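Local structure of reducing-end xylose-releasing exo-oligoxylanase Rex8A (Paenibacillus barcinonensis, 6SUD) at residues A[92-106]-A[110-124]. The protein hydrolyses xylooligosaccharides from their reducing ends, releasing xylose during the breakdown of xylan. The protein carries 1 engineered substitution. Residues are numbered along the deposited sequence; the frame is centred on the assembly and turned at random.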
loop_
_atom_site.group_PDB
_atom_site.type_symbol
_atom_site.label_atom_id
_atom_site.label_comp_id
_atom_site.label_asym_id
_atom_site.label_seq_id
_atom_site.Cartn_x
_atom_site.Cartn_y
_atom_site.Cartn_z
ATOM N N TRP A 92 -5.101 15.198 3.389
ATOM C CA TRP A 92 -6.468 14.759 3.778
ATOM C C TRP A 92 -7.492 15.807 3.325
ATOM O O TRP A 92 -8.561 15.423 2.780
ATOM C CB TRP A 92 -6.573 14.458 5.273
ATOM C CG TRP A 92 -7.974 14.144 5.704
ATOM C CD1 TRP A 92 -8.688 14.768 6.685
ATOM C CD2 TRP A 92 -8.863 13.172 5.122
ATOM N NE1 TRP A 92 -9.942 14.229 6.780
ATOM C CE2 TRP A 92 -10.087 13.257 5.827
ATOM C CE3 TRP A 92 -8.751 12.241 4.077
ATOM C CZ2 TRP A 92 -11.181 12.441 5.533
ATOM C CZ3 TRP A 92 -9.829 11.438 3.782
ATOM C CH2 TRP A 92 -11.027 11.541 4.502
ATOM N N ASN A 93 -7.194 17.084 3.542
ATOM C CA ASN A 93 -8.122 18.189 3.200
ATOM C C ASN A 93 -8.383 18.168 1.694
ATOM O O ASN A 93 -9.563 18.296 1.301
ATOM C CB ASN A 93 -7.611 19.539 3.699
ATOM C CG ASN A 93 -8.702 20.585 3.710
ATOM O OD1 ASN A 93 -9.896 20.258 3.737
ATOM N ND2 ASN A 93 -8.301 21.841 3.703
ATOM N N TYR A 94 -7.328 18.008 0.881
ATOM C CA TYR A 94 -7.446 17.851 -0.592
ATOM C C TYR A 94 -8.387 16.673 -0.919
ATOM O O TYR A 94 -9.344 16.890 -1.680
ATOM C CB TYR A 94 -6.059 17.729 -1.231
ATOM C CG TYR A 94 -6.059 17.672 -2.736
ATOM C CD1 TYR A 94 -6.430 16.522 -3.417
ATOM C CD2 TYR A 94 -5.685 18.774 -3.488
ATOM C CE1 TYR A 94 -6.427 16.474 -4.804
ATOM C CE2 TYR A 94 -5.662 18.739 -4.873
ATOM C CZ TYR A 94 -6.034 17.583 -5.535
ATOM O OH TYR A 94 -6.020 17.569 -6.901
ATOM N N ALA A 95 -8.134 15.472 -0.385
ATOM C CA ALA A 95 -8.943 14.254 -0.644
ATOM C C ALA A 95 -10.399 14.515 -0.226
ATOM O O ALA A 95 -11.321 14.198 -0.992
ATOM C CB ALA A 95 -8.381 13.052 0.095
ATOM N N TYR A 96 -10.583 15.071 0.971
ATOM C CA TYR A 96 -11.915 15.351 1.572
ATOM C C TYR A 96 -12.682 16.330 0.669
ATOM O O TYR A 96 -13.868 16.089 0.342
ATOM C CB TYR A 96 -11.755 15.895 2.994
ATOM C CG TYR A 96 -13.018 16.476 3.571
ATOM C CD1 TYR A 96 -14.028 15.654 4.046
ATOM C CD2 TYR A 96 -13.215 17.848 3.619
ATOM C CE1 TYR A 96 -15.197 16.183 4.567
ATOM C CE2 TYR A 96 -14.375 18.391 4.148
ATOM C CZ TYR A 96 -15.367 17.555 4.629
ATOM O OH TYR A 96 -16.523 18.080 5.136
ATOM N N THR A 97 -12.009 17.402 0.253
ATOM C CA THR A 97 -12.605 18.545 -0.494
ATOM C C THR A 97 -12.904 18.159 -1.953
ATOM O O THR A 97 -14.001 18.502 -2.434
ATOM C CB THR A 97 -11.692 19.775 -0.401
ATOM O OG1 THR A 97 -11.631 20.164 0.975
ATOM C CG2 THR A 97 -12.176 20.938 -1.237
ATOM N N TYR A 98 -11.981 17.494 -2.657
ATOM C CA TYR A 98 -12.076 17.286 -4.127
ATOM C C TYR A 98 -12.523 15.871 -4.510
ATOM O O TYR A 98 -13.185 15.734 -5.556
ATOM C CB TYR A 98 -10.750 17.633 -4.798
ATOM C CG TYR A 98 -10.383 19.089 -4.694
ATOM C CD1 TYR A 98 -11.265 20.083 -5.091
ATOM C CD2 TYR A 98 -9.140 19.470 -4.214
ATOM C CE1 TYR A 98 -10.920 21.422 -5.010
ATOM C CE2 TYR A 98 -8.781 20.802 -4.130
ATOM C CZ TYR A 98 -9.672 21.780 -4.532
ATOM O OH TYR A 98 -9.304 23.091 -4.433
ATOM N N MET A 99 -12.181 14.853 -3.718
ATOM C CA MET A 99 -12.241 13.445 -4.194
ATOM C C MET A 99 -13.408 12.676 -3.566
ATOM O O MET A 99 -13.987 11.843 -4.296
ATOM C CB MET A 99 -10.915 12.735 -3.928
ATOM C CG MET A 99 -9.761 13.423 -4.646
ATOM S SD MET A 99 -8.200 12.603 -4.325
ATOM C CE MET A 99 -8.100 11.503 -5.737
ATOM N N GLN A 100 -13.744 12.919 -2.295
ATOM C CA GLN A 100 -14.774 12.111 -1.581
ATOM C C GLN A 100 -16.161 12.510 -2.093
ATOM O O GLN A 100 -16.484 13.703 -2.083
ATOM C CB GLN A 100 -14.718 12.276 -0.062
ATOM C CG GLN A 100 -15.555 11.237 0.685
ATOM C CD GLN A 100 -15.387 11.299 2.184
ATOM O OE1 GLN A 100 -15.246 12.377 2.771
ATOM N NE2 GLN A 100 -15.404 10.131 2.813
ATOM N N HIS A 101 -16.952 11.520 -2.501
ATOM C CA HIS A 101 -18.355 11.680 -2.964
ATOM C C HIS A 101 -19.282 11.973 -1.777
ATOM O O HIS A 101 -19.190 11.266 -0.758
ATOM C CB HIS A 101 -18.809 10.423 -3.701
ATOM C CG HIS A 101 -18.124 10.197 -5.002
ATOM N ND1 HIS A 101 -18.389 10.968 -6.121
ATOM C CD2 HIS A 101 -17.210 9.276 -5.381
ATOM C CE1 HIS A 101 -17.663 10.532 -7.132
ATOM N NE2 HIS A 101 -16.929 9.493 -6.706
ATOM N N THR A 102 -20.183 12.949 -1.921
ATOM C CA THR A 102 -21.149 13.328 -0.855
ATOM C C THR A 102 -22.513 12.672 -1.105
ATOM O O THR A 102 -23.317 12.639 -0.151
ATOM C CB THR A 102 -21.270 14.850 -0.718
ATOM O OG1 THR A 102 -21.744 15.390 -1.950
ATOM C CG2 THR A 102 -19.960 15.504 -0.349
ATOM N N GLU A 103 -22.764 12.172 -2.319
ATOM C CA GLU A 103 -24.067 11.556 -2.699
ATOM C C GLU A 103 -23.866 10.488 -3.777
ATOM O O GLU A 103 -22.788 10.451 -4.403
ATOM C CB GLU A 103 -25.054 12.626 -3.181
ATOM C CG GLU A 103 -24.775 13.176 -4.569
ATOM C CD GLU A 103 -23.715 14.259 -4.678
ATOM O OE1 GLU A 103 -22.976 14.462 -3.695
ATOM O OE2 GLU A 103 -23.626 14.892 -5.752
ATOM N N GLY A 104 -24.902 9.674 -3.987
ATOM C CA GLY A 104 -25.024 8.767 -5.138
ATOM C C GLY A 104 -24.414 7.416 -4.842
ATOM O O GLY A 104 -24.160 7.126 -3.655
ATOM N N ARG A 105 -24.176 6.617 -5.884
ATOM C CA ARG A 105 -23.810 5.184 -5.741
ATOM C C ARG A 105 -22.436 5.044 -5.072
ATOM O O ARG A 105 -22.192 3.963 -4.509
ATOM C CB ARG A 105 -23.859 4.445 -7.081
ATOM C CG ARG A 105 -22.802 4.851 -8.098
ATOM C CD ARG A 105 -22.740 3.849 -9.243
ATOM N NE ARG A 105 -24.052 3.638 -9.846
ATOM C CZ ARG A 105 -24.802 2.534 -9.732
ATOM N NH1 ARG A 105 -24.382 1.481 -9.046
ATOM N NH2 ARG A 105 -25.985 2.492 -10.317
ATOM N N TYR A 106 -21.603 6.094 -5.091
ATOM C CA TYR A 106 -20.214 6.063 -4.543
ATOM C C TYR A 106 -20.073 6.941 -3.288
ATOM O O TYR A 106 -18.942 7.272 -2.901
ATOM C CB TYR A 106 -19.212 6.494 -5.619
ATOM C CG TYR A 106 -19.180 5.647 -6.866
ATOM C CD1 TYR A 106 -19.137 4.265 -6.798
ATOM C CD2 TYR A 106 -19.157 6.228 -8.126
ATOM C CE1 TYR A 106 -19.103 3.482 -7.942
ATOM C CE2 TYR A 106 -19.113 5.462 -9.280
ATOM C CZ TYR A 106 -19.088 4.082 -9.189
ATOM O OH TYR A 106 -19.048 3.321 -10.320
ATOM N N PHE A 110 -13.995 7.669 -2.623
ATOM C CA PHE A 110 -13.138 8.705 -3.260
ATOM C C PHE A 110 -13.021 8.393 -4.748
ATOM O O PHE A 110 -12.814 7.217 -5.092
ATOM C CB PHE A 110 -11.756 8.736 -2.610
ATOM C CG PHE A 110 -11.803 9.029 -1.132
ATOM C CD1 PHE A 110 -12.117 8.032 -0.223
ATOM C CD2 PHE A 110 -11.588 10.317 -0.666
ATOM C CE1 PHE A 110 -12.188 8.309 1.136
ATOM C CE2 PHE A 110 -11.649 10.594 0.689
ATOM C CZ PHE A 110 -11.944 9.585 1.587
ATOM N N ALA A 111 -13.223 9.397 -5.591
ATOM C CA ALA A 111 -12.995 9.312 -7.051
ATOM C C ALA A 111 -11.528 8.918 -7.254
ATOM O O ALA A 111 -10.673 9.480 -6.558
ATOM C CB ALA A 111 -13.333 10.635 -7.700
ATOM N N TRP A 112 -11.244 7.900 -8.060
ATOM C CA TRP A 112 -9.908 7.253 -8.000
ATOM C C TRP A 112 -8.845 8.224 -8.529
ATOM O O TRP A 112 -7.682 8.075 -8.154
ATOM C CB TRP A 112 -9.866 5.901 -8.715
ATOM C CG TRP A 112 -9.828 5.917 -10.213
ATOM C CD1 TRP A 112 -10.901 5.900 -11.053
ATOM C CD2 TRP A 112 -8.663 5.855 -11.063
ATOM N NE1 TRP A 112 -10.492 5.856 -12.356
ATOM C CE2 TRP A 112 -9.123 5.834 -12.395
ATOM C CE3 TRP A 112 -7.285 5.845 -10.829
ATOM C CZ2 TRP A 112 -8.257 5.793 -13.489
ATOM C CZ3 TRP A 112 -6.428 5.803 -11.905
ATOM C CH2 TRP A 112 -6.913 5.761 -13.213
ATOM N N HIS A 113 -9.206 9.187 -9.373
ATOM C CA HIS A 113 -8.201 10.156 -9.875
ATOM C C HIS A 113 -8.865 11.475 -10.251
ATOM O O HIS A 113 -10.054 11.484 -10.574
ATOM C CB HIS A 113 -7.334 9.529 -10.982
ATOM C CG HIS A 113 -7.939 9.486 -12.345
ATOM N ND1 HIS A 113 -7.188 9.685 -13.492
ATOM C CD2 HIS A 113 -9.194 9.225 -12.764
ATOM C CE1 HIS A 113 -7.970 9.593 -14.550
ATOM N NE2 HIS A 113 -9.195 9.277 -14.132
ATOM N N CYS A 114 -8.088 12.549 -10.197
ATOM C CA CYS A 114 -8.533 13.912 -10.565
ATOM C C CYS A 114 -7.348 14.669 -11.154
ATOM O O CYS A 114 -6.192 14.212 -11.011
ATOM C CB CYS A 114 -9.130 14.650 -9.369
ATOM S SG CYS A 114 -7.987 14.919 -7.989
ATOM N N LYS A 115 -7.636 15.784 -11.814
ATOM C CA LYS A 115 -6.577 16.711 -12.271
ATOM C C LYS A 115 -5.944 17.325 -11.032
ATOM O O LYS A 115 -6.592 17.412 -9.996
ATOM C CB LYS A 115 -7.167 17.805 -13.154
ATOM C CG LYS A 115 -7.782 17.308 -14.449
ATOM C CD LYS A 115 -8.371 18.429 -15.258
ATOM C CE LYS A 115 -7.314 19.303 -15.887
ATOM N NZ LYS A 115 -7.924 20.445 -16.601
ATOM N N PRO A 116 -4.672 17.779 -11.090
ATOM C CA PRO A 116 -4.057 18.443 -9.938
ATOM C C PRO A 116 -4.878 19.610 -9.354
ATOM O O PRO A 116 -4.797 19.818 -8.152
ATOM C CB PRO A 116 -2.694 18.900 -10.483
ATOM C CG PRO A 116 -2.405 17.953 -11.629
ATOM C CD PRO A 116 -3.756 17.644 -12.238
ATOM N N ASP A 117 -5.691 20.290 -10.176
ATOM C CA ASP A 117 -6.561 21.426 -9.754
ATOM C C ASP A 117 -7.815 20.917 -9.022
ATOM O O ASP A 117 -8.559 21.760 -8.484
ATOM C CB ASP A 117 -6.906 22.330 -10.945
ATOM C CG ASP A 117 -8.053 21.864 -11.831
ATOM O OD1 ASP A 117 -8.442 20.679 -11.743
ATOM O OD2 ASP A 117 -8.551 22.704 -12.616
ATOM N N GLY A 118 -8.051 19.601 -8.988
ATOM C CA GLY A 118 -9.151 18.991 -8.215
ATOM C C GLY A 118 -10.349 18.597 -9.066
ATOM O O GLY A 118 -11.283 18.003 -8.498
ATOM N N THR A 119 -10.338 18.905 -10.368
ATOM C CA THR A 119 -11.381 18.480 -11.342
ATOM C C THR A 119 -11.406 16.950 -11.415
ATOM O O THR A 119 -10.397 16.380 -11.851
ATOM C CB THR A 119 -11.130 19.040 -12.749
ATOM O OG1 THR A 119 -10.913 20.450 -12.678
ATOM C CG2 THR A 119 -12.270 18.759 -13.704
ATOM N N ARG A 120 -12.519 16.311 -11.037
ATOM C CA ARG A 120 -12.633 14.831 -11.063
ATOM C C ARG A 120 -12.603 14.376 -12.529
ATOM O O ARG A 120 -13.219 15.057 -13.373
ATOM C CB ARG A 120 -13.912 14.341 -10.372
ATOM C CG ARG A 120 -13.911 14.425 -8.852
ATOM C CD ARG A 120 -15.188 13.784 -8.330
ATOM N NE ARG A 120 -15.373 13.841 -6.887
ATOM C CZ ARG A 120 -16.193 14.675 -6.251
ATOM N NH1 ARG A 120 -16.942 15.531 -6.927
ATOM N NH2 ARG A 120 -16.285 14.642 -4.932
ATOM N N LEU A 121 -11.904 13.271 -12.800
ATOM C CA LEU A 121 -11.675 12.702 -14.159
ATOM C C LEU A 121 -12.573 11.482 -14.384
ATOM O O LEU A 121 -13.007 11.249 -15.526
ATOM C CB LEU A 121 -10.202 12.314 -14.285
ATOM C CG LEU A 121 -9.239 13.484 -14.440
ATOM C CD1 LEU A 121 -7.807 13.040 -14.199
ATOM C CD2 LEU A 121 -9.391 14.131 -15.811
ATOM N N SER A 122 -12.791 10.699 -13.335
ATOM C CA SER A 122 -13.730 9.552 -13.309
ATOM C C SER A 122 -14.307 9.464 -11.904
ATOM O O SER A 122 -13.598 9.751 -10.950
ATOM C CB SER A 122 -12.998 8.296 -13.717
ATOM O OG SER A 122 -13.735 7.138 -13.396
ATOM N N PRO A 123 -15.607 9.152 -11.720
ATOM C CA PRO A 123 -16.171 9.057 -10.372
ATOM C C PRO A 123 -15.874 7.740 -9.638
ATOM O O PRO A 123 -15.948 7.732 -8.417
ATOM C CB PRO A 123 -17.675 9.204 -10.630
ATOM C CG PRO A 123 -17.869 8.609 -12.007
ATOM C CD PRO A 123 -16.608 8.963 -12.775
ATOM N N GLY A 124 -15.548 6.673 -10.377
ATOM C CA GLY A 124 -15.332 5.324 -9.815
ATOM C C GLY A 124 -14.169 5.295 -8.826
ATOM O O GLY A 124 -13.163 5.956 -9.039
HETATM O O HOH W 1 -13.498 18.037 -7.254
#
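Phe110 drives its ring against the last turns of helix 85-99, and this is the tightly packed part of the contact. Gln100 CG lies over one face of the phenyl ring, 4.2 Å from its centroid in a CH-pi contact, and CB meets CE2, while the amide runs nearly parallel to the ring (14°) and gives its NE2 to the carbonyl of Asp108. At the rim, Phe110 CZ meets Trp92 CZ3 at 3.6 Å, neither ring lying over the other. Ile160 of helix 153-170 and Phe133 complete this buried cluster. Next to it, Ala111 N bonds almost straight (171°) to Met99 O, beside the single bridge between Gln100 and Phe110.

Farther along, Tyr94 takes its CG anti to the backbone N, which carries the hydroxyl down to the turn 115-118. There OH donates to Pro116 O at 2.8 Å, from well above the carbonyl plane, and Cys114 SG sits at the ring edge. A phenylalanine here would probably leave Pro116 O without this donor and the turn less firmly tied to the helix. Gly118 CA packs over one face of the Tyr98 ring, 4.0 Å from its centroid, a CH-pi contact.

The solvent side is looser: the extended Arg120 lies along the helix end, its guanidinium between Tyr98 O and the His101 ring, and a water bridges Tyr98 O to Gly118 O. A firm point beside it is the short bond, 2.6 Å, from His101 NE2 to a lone pair of Pro123 O, which lies 18° out of the imidazole plane.

Together these contacts seat the hairpin of strands 113-114 and 120-122, part of the connection from helix 85-99 to helix 127-144, against the end of helix 85-99 in the (alpha/alpha)6 barrel of glycoside hydrolase family 8, where Trp112, whose side chain leaves the backbone away from segment 92-106, touches bound xylose in the active-site cleft.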